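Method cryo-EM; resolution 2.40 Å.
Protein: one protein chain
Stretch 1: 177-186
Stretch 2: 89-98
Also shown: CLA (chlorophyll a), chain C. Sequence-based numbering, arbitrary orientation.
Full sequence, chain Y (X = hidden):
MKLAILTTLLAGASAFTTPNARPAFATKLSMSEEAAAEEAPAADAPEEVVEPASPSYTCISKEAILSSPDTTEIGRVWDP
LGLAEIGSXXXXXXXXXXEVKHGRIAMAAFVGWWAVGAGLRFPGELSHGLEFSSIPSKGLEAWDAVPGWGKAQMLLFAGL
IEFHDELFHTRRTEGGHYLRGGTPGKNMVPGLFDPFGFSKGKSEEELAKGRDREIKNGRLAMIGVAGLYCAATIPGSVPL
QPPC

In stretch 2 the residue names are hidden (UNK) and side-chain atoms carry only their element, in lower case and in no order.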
# COMPACT_ATOMS: atom_id res chain seq x y z
N HIS Y 177 56.15 14.98 36.63
CA HIS Y 177 56.14 13.53 36.58
C HIS Y 177 57.49 13.00 36.09
O HIS Y 177 58.26 13.70 35.43
CB HIS Y 177 55.04 13.03 35.66
CG HIS Y 177 54.44 11.72 36.06
ND1 HIS Y 177 53.66 11.58 37.19
CD2 HIS Y 177 54.45 10.51 35.46
CE1 HIS Y 177 53.24 10.33 37.28
NE2 HIS Y 177 53.70 9.66 36.24
N TYR Y 178 57.76 11.73 36.41
CA TYR Y 178 59.01 11.11 36.02
C TYR Y 178 59.10 10.88 34.52
O TYR Y 178 60.21 10.75 33.99
CB TYR Y 178 59.20 9.78 36.76
CG TYR Y 178 57.96 8.93 36.89
CD1 TYR Y 178 57.62 8.02 35.89
CD2 TYR Y 178 57.15 9.02 38.01
CE1 TYR Y 178 56.49 7.24 36.01
CE2 TYR Y 178 56.02 8.25 38.13
CZ TYR Y 178 55.70 7.36 37.13
OH TYR Y 178 54.57 6.60 37.26
N LEU Y 179 57.97 10.83 33.82
CA LEU Y 179 57.97 10.80 32.37
C LEU Y 179 57.92 12.19 31.76
O LEU Y 179 57.95 12.31 30.53
CB LEU Y 179 56.78 9.98 31.85
CG LEU Y 179 56.66 8.55 32.36
CD1 LEU Y 179 55.57 7.84 31.59
CD2 LEU Y 179 57.98 7.81 32.24
N ARG Y 180 57.85 13.23 32.58
CA ARG Y 180 57.87 14.61 32.09
C ARG Y 180 59.11 15.36 32.55
O ARG Y 180 59.90 15.81 31.72
CB ARG Y 180 56.60 15.34 32.54
CG ARG Y 180 55.31 14.73 32.00
CD ARG Y 180 55.29 14.76 30.48
NE ARG Y 180 54.12 14.10 29.91
CZ ARG Y 180 54.13 12.87 29.41
NH1 ARG Y 180 55.25 12.16 29.40
NH2 ARG Y 180 53.01 12.35 28.92
N GLY Y 181 59.30 15.51 33.86
CA GLY Y 181 60.47 16.21 34.35
C GLY Y 181 61.07 15.67 35.64
O GLY Y 181 62.05 16.23 36.14
N GLY Y 182 60.50 14.60 36.17
CA GLY Y 182 60.82 14.14 37.51
C GLY Y 182 61.79 12.97 37.56
O GLY Y 182 62.08 12.31 36.56
N THR Y 183 62.30 12.74 38.77
CA THR Y 183 63.17 11.61 39.09
C THR Y 183 62.37 10.30 39.03
O THR Y 183 61.31 10.20 39.66
CB THR Y 183 63.77 11.79 40.48
OG1 THR Y 183 64.65 12.92 40.48
CG2 THR Y 183 64.56 10.55 40.91
N PRO Y 184 62.85 9.30 38.30
CA PRO Y 184 62.10 8.04 38.19
C PRO Y 184 62.19 7.14 39.42
O PRO Y 184 61.52 6.10 39.45
CB PRO Y 184 62.74 7.36 36.97
CG PRO Y 184 64.11 7.91 36.92
CD PRO Y 184 64.03 9.32 37.41
N GLY Y 185 62.98 7.48 40.43
CA GLY Y 185 63.05 6.61 41.58
C GLY Y 185 62.46 7.20 42.84
O GLY Y 185 62.35 6.50 43.85
N LYS Y 186 62.03 8.46 42.78
CA LYS Y 186 61.84 9.23 44.01
C LYS Y 186 60.57 8.85 44.75
O LYS Y 186 60.48 9.09 45.96
CB LYS Y 186 61.88 10.73 43.71
CG LYS Y 186 60.76 11.19 42.83
CD LYS Y 186 60.82 12.68 42.60
CE LYS Y 186 59.65 13.09 41.75
NZ LYS Y 186 59.73 12.59 40.36
N UNK Y 89 63.76 9.61 25.26
CA UNK Y 89 64.20 9.74 26.64
C UNK Y 89 63.04 9.59 27.62
O UNK Y 89 63.27 9.24 28.79
c UNK Y 89 64.89 11.08 26.85
N UNK Y 90 61.81 9.86 27.17
CA UNK Y 90 60.63 9.58 27.99
C UNK Y 90 60.44 8.08 28.18
O UNK Y 90 60.03 7.63 29.25
c UNK Y 90 59.41 10.23 27.33
o UNK Y 90 55.81 10.55 27.61
o UNK Y 90 57.11 10.65 25.84
c UNK Y 90 56.91 10.37 27.04
c UNK Y 90 58.06 9.79 27.85
N UNK Y 91 60.78 7.29 27.16
CA UNK Y 91 60.65 5.84 27.22
C UNK Y 91 61.68 5.19 28.13
O UNK Y 91 61.35 4.23 28.84
o UNK Y 91 59.99 6.05 24.90
c UNK Y 91 60.75 5.25 25.81
c UNK Y 91 60.20 3.84 25.79
N UNK Y 92 62.92 5.69 28.13
CA UNK Y 92 63.94 5.13 29.01
C UNK Y 92 63.67 5.47 30.47
O UNK Y 92 64.07 4.71 31.36
c UNK Y 92 66.29 3.34 28.90
c UNK Y 92 65.32 5.63 28.60
c UNK Y 92 67.79 5.26 28.42
c UNK Y 92 66.52 4.83 29.10
N UNK Y 93 63.00 6.60 30.74
CA UNK Y 93 62.62 6.93 32.10
C UNK Y 93 61.55 5.99 32.62
O UNK Y 93 61.50 5.71 33.83
c UNK Y 93 62.15 8.38 32.17
N UNK Y 94 60.68 5.50 31.74
CA UNK Y 94 59.73 4.47 32.14
C UNK Y 94 60.44 3.15 32.41
O UNK Y 94 59.99 2.37 33.26
c UNK Y 94 54.67 2.09 33.14
c UNK Y 94 57.57 1.98 31.02
c UNK Y 94 55.82 2.25 32.37
c UNK Y 94 58.66 4.29 31.07
c UNK Y 94 56.04 4.56 33.05
c UNK Y 94 56.52 3.47 32.31
c UNK Y 94 54.91 4.40 33.81
n UNK Y 94 56.48 1.36 31.58
c UNK Y 94 54.24 3.17 33.85
c UNK Y 94 57.63 3.28 31.44
N UNK Y 95 61.54 2.88 31.70
CA UNK Y 95 62.31 1.67 31.96
C UNK Y 95 63.03 1.76 33.30
O UNK Y 95 63.21 0.75 33.98
c UNK Y 95 63.50 1.07 28.35
c UNK Y 95 60.88 0.24 28.18
o UNK Y 95 61.14 -0.07 25.83
c UNK Y 95 61.67 0.29 27.05
c UNK Y 95 63.31 1.43 30.84
c UNK Y 95 62.97 0.71 27.13
c UNK Y 95 62.73 1.03 29.50
c UNK Y 95 61.41 0.60 29.40
N UNK Y 96 63.46 2.96 33.70
CA UNK Y 96 64.18 3.10 34.96
C UNK Y 96 63.22 3.09 36.14
O UNK Y 96 63.53 2.50 37.18
c UNK Y 96 66.67 3.42 36.61
c UNK Y 96 65.01 4.38 34.95
n UNK Y 96 67.96 1.03 35.92
c UNK Y 96 65.82 4.63 36.22
c UNK Y 96 68.48 2.18 35.51
n UNK Y 96 67.89 3.33 35.82
n UNK Y 96 69.59 2.18 34.79
N UNK Y 97 62.06 3.74 36.00
CA UNK Y 97 61.08 3.75 37.08
C UNK Y 97 60.50 2.37 37.33
O UNK Y 97 60.23 2.01 38.48
n UNK Y 97 59.16 6.21 38.67
c UNK Y 97 59.95 4.74 36.78
c UNK Y 97 59.08 5.03 37.96
c UNK Y 97 58.28 6.19 39.65
n UNK Y 97 57.62 5.05 39.60
c UNK Y 97 58.10 4.30 38.55
N UNK Y 98 60.31 1.58 36.28
CA UNK Y 98 59.75 0.26 36.48
C UNK Y 98 60.78 -0.76 36.95
O UNK Y 98 60.38 -1.80 37.46
c UNK Y 98 59.09 -0.24 35.19
o UNK Y 98 58.49 -1.49 35.43
MG CLA C . 67.71 -3.65 34.33
CHA CLA C . 70.11 -1.85 32.63
CHB CLA C . 65.33 -1.67 32.93
CHC CLA C . 65.42 -5.77 35.60
CHD CLA C . 70.38 -6.08 35.24
NA CLA C . 67.70 -2.08 32.98
C1A CLA C . 68.67 -1.41 32.47
C2A CLA C . 68.31 -0.19 31.65
C3A CLA C . 66.81 -0.15 31.85
C4A CLA C . 66.60 -1.39 32.64
CMA CLA C . 66.47 1.05 32.73
CAA CLA C . 68.60 -0.45 30.15
CBA CLA C . 67.53 -0.17 29.09
CGA CLA C . 66.87 -1.45 28.65
O1A CLA C . 67.43 -2.23 27.91
O2A CLA C . 65.54 -1.76 29.15
NB CLA C . 65.67 -3.71 34.26
C1B CLA C . 64.85 -2.82 33.71
C2B CLA C . 63.40 -3.08 33.94
C3B CLA C . 63.44 -4.31 34.75
C4B CLA C . 64.90 -4.61 34.87
CMB CLA C . 62.20 -2.31 33.49
CAB CLA C . 62.29 -5.08 35.30
CBB CLA C . 62.07 -6.32 34.94
NC CLA C . 67.88 -5.51 35.21
C1C CLA C . 66.83 -6.20 35.67
C2C CLA C . 67.15 -7.51 36.29
C3C CLA C . 68.62 -7.58 36.18
C4C CLA C . 68.95 -6.30 35.50
CMC CLA C . 66.25 -8.54 36.90
CAC CLA C . 69.54 -8.69 36.63
CBC CLA C . 69.69 -9.63 35.47
ND CLA C . 69.69 -4.01 34.02
C1D CLA C . 70.73 -4.88 34.48
C2D CLA C . 72.12 -4.49 34.14
C3D CLA C . 71.84 -3.25 33.40
C4D CLA C . 70.46 -3.06 33.38
CMD CLA C . 73.49 -5.04 34.38
CAD CLA C . 72.46 -2.13 32.65
OBD CLA C . 73.72 -1.97 32.48
CBD CLA C . 71.39 -1.22 32.21
CGD CLA C . 71.56 -0.00 33.06
O1D CLA C . 70.88 0.15 34.06
O2D CLA C . 72.55 1.00 32.74
CED CLA C . 73.03 1.85 33.77
C1 CLA C . 65.29 -3.10 29.54
C2 CLA C . 63.90 -3.59 29.20
C3 CLA C . 63.30 -4.52 29.96
C4 CLA C . 64.00 -5.09 31.16
C5 CLA C . 61.92 -5.02 29.62
C6 CLA C . 61.95 -6.37 28.92
C7 CLA C . 61.62 -7.51 29.88
C8 CLA C . 61.55 -8.85 29.18
C9 CLA C . 60.10 -9.32 29.09
C10 CLA C . 62.42 -9.85 29.93
C11 CLA C . 62.34 -11.23 29.31
C12 CLA C . 62.48 -12.31 30.38
C13 CLA C . 63.90 -12.35 30.92
C14 CLA C . 64.86 -12.97 29.91
C15 CLA C . 63.90 -13.12 32.23
C16 CLA C . 63.56 -14.59 32.04
C17 CLA C . 63.94 -15.40 33.28
C18 CLA C . 63.20 -14.89 34.51
C19 CLA C . 64.18 -14.64 35.66
C20 CLA C . 62.10 -15.86 34.93

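Position 89 opens the helix with a single side-chain carbon and touches nothing on stretch 1; one carbon beyond CA makes it alanine, and Ala89 lies out of reach of the loop.

Position 90 carries three carbons in a row, the third bearing two oxygens. That is a carboxylate at the end of a two-carbon spacer, hence glutamate. With chi1 and chi2 both t, the chain of Glu90 is extended, and although its CA-to-CB bond points sideways, its end reaches the guanidinium of Arg180. NH1 of Arg180 donates a very short hydrogen bond to OE1 of Glu90, 2.5 Å long, which is part of a salt bridge; the oxygen sits near the guanidinium plane, where the N-H groups point. The same NH1 also donates to Leu179 O at 2.9 Å, which helps hold the arginine in place.

At position 91 one carbon carries both an oxygen and a carbon, the branched pattern of threonine. Thr91 points away from stretch 1. Position 92 has four carbons forked at the second, which is leucine; Leu92 also faces away, and its CD1 lies 3.7 Å from CBA of the chlorophyll, an apolar side chain against an apolar part of the pigment.

Position 93 again shows one carbon, this time directed toward the loop: alanine. CB of Ala93 is 3.6 Å from Tyr178 O and 4.2 Å from Leu179 CD2, so a small side chain suits this close approach of backbone to helix.

Position 94 bears one carbon and then fused five- and six-membered rings of eight carbons and one nitrogen, which only tryptophan has. CE3 of Trp94 packs 3.6 Å from Leu179 CD1, and its CZ3 meets the edge of the Tyr178 ring at CE1, 3.9 Å away. The broad indole thus gives both side chains an apolar surface.

Position 95 has a carbon, a six-carbon ring and one oxygen: tyrosine. Tyr95 is out of reach of stretch 1.

Position 96 runs through three carbons and a nitrogen to a carbon holding two more nitrogens, the guanidinium of arginine. Arg96 starts toward the loop, where its CG lies 3.8 Å from Pro184 CG, but its end leads away, and NH2 donates a hydrogen bond of 2.5 Å to O1D of the chlorophyll.

Position 97 has one carbon and a five-membered ring of three carbons and two nitrogens: histidine. The flat ring of His97 stacks face to face on Tyr178, with CE1 3.4 Å from Tyr178 CE2 and the planes 20° apart. Pro184 packs beside it, CB to CB at 3.8 Å.

Position 98, one carbon and one oxygen, is serine, and Ser98 points away.

The contact therefore follows one side of the helix, through residues 90, 93, 94 and 97. Apolar packing of Leu179 against Ala93 and Trp94 forms its middle, the Tyr178 to His97 stack, with Pro184 beside it, closes the later end, and the Arg180 to Glu90 salt bridge fastens the earlier end of the helix segment.

Stretch 2 89-98: AETLAWYRHS
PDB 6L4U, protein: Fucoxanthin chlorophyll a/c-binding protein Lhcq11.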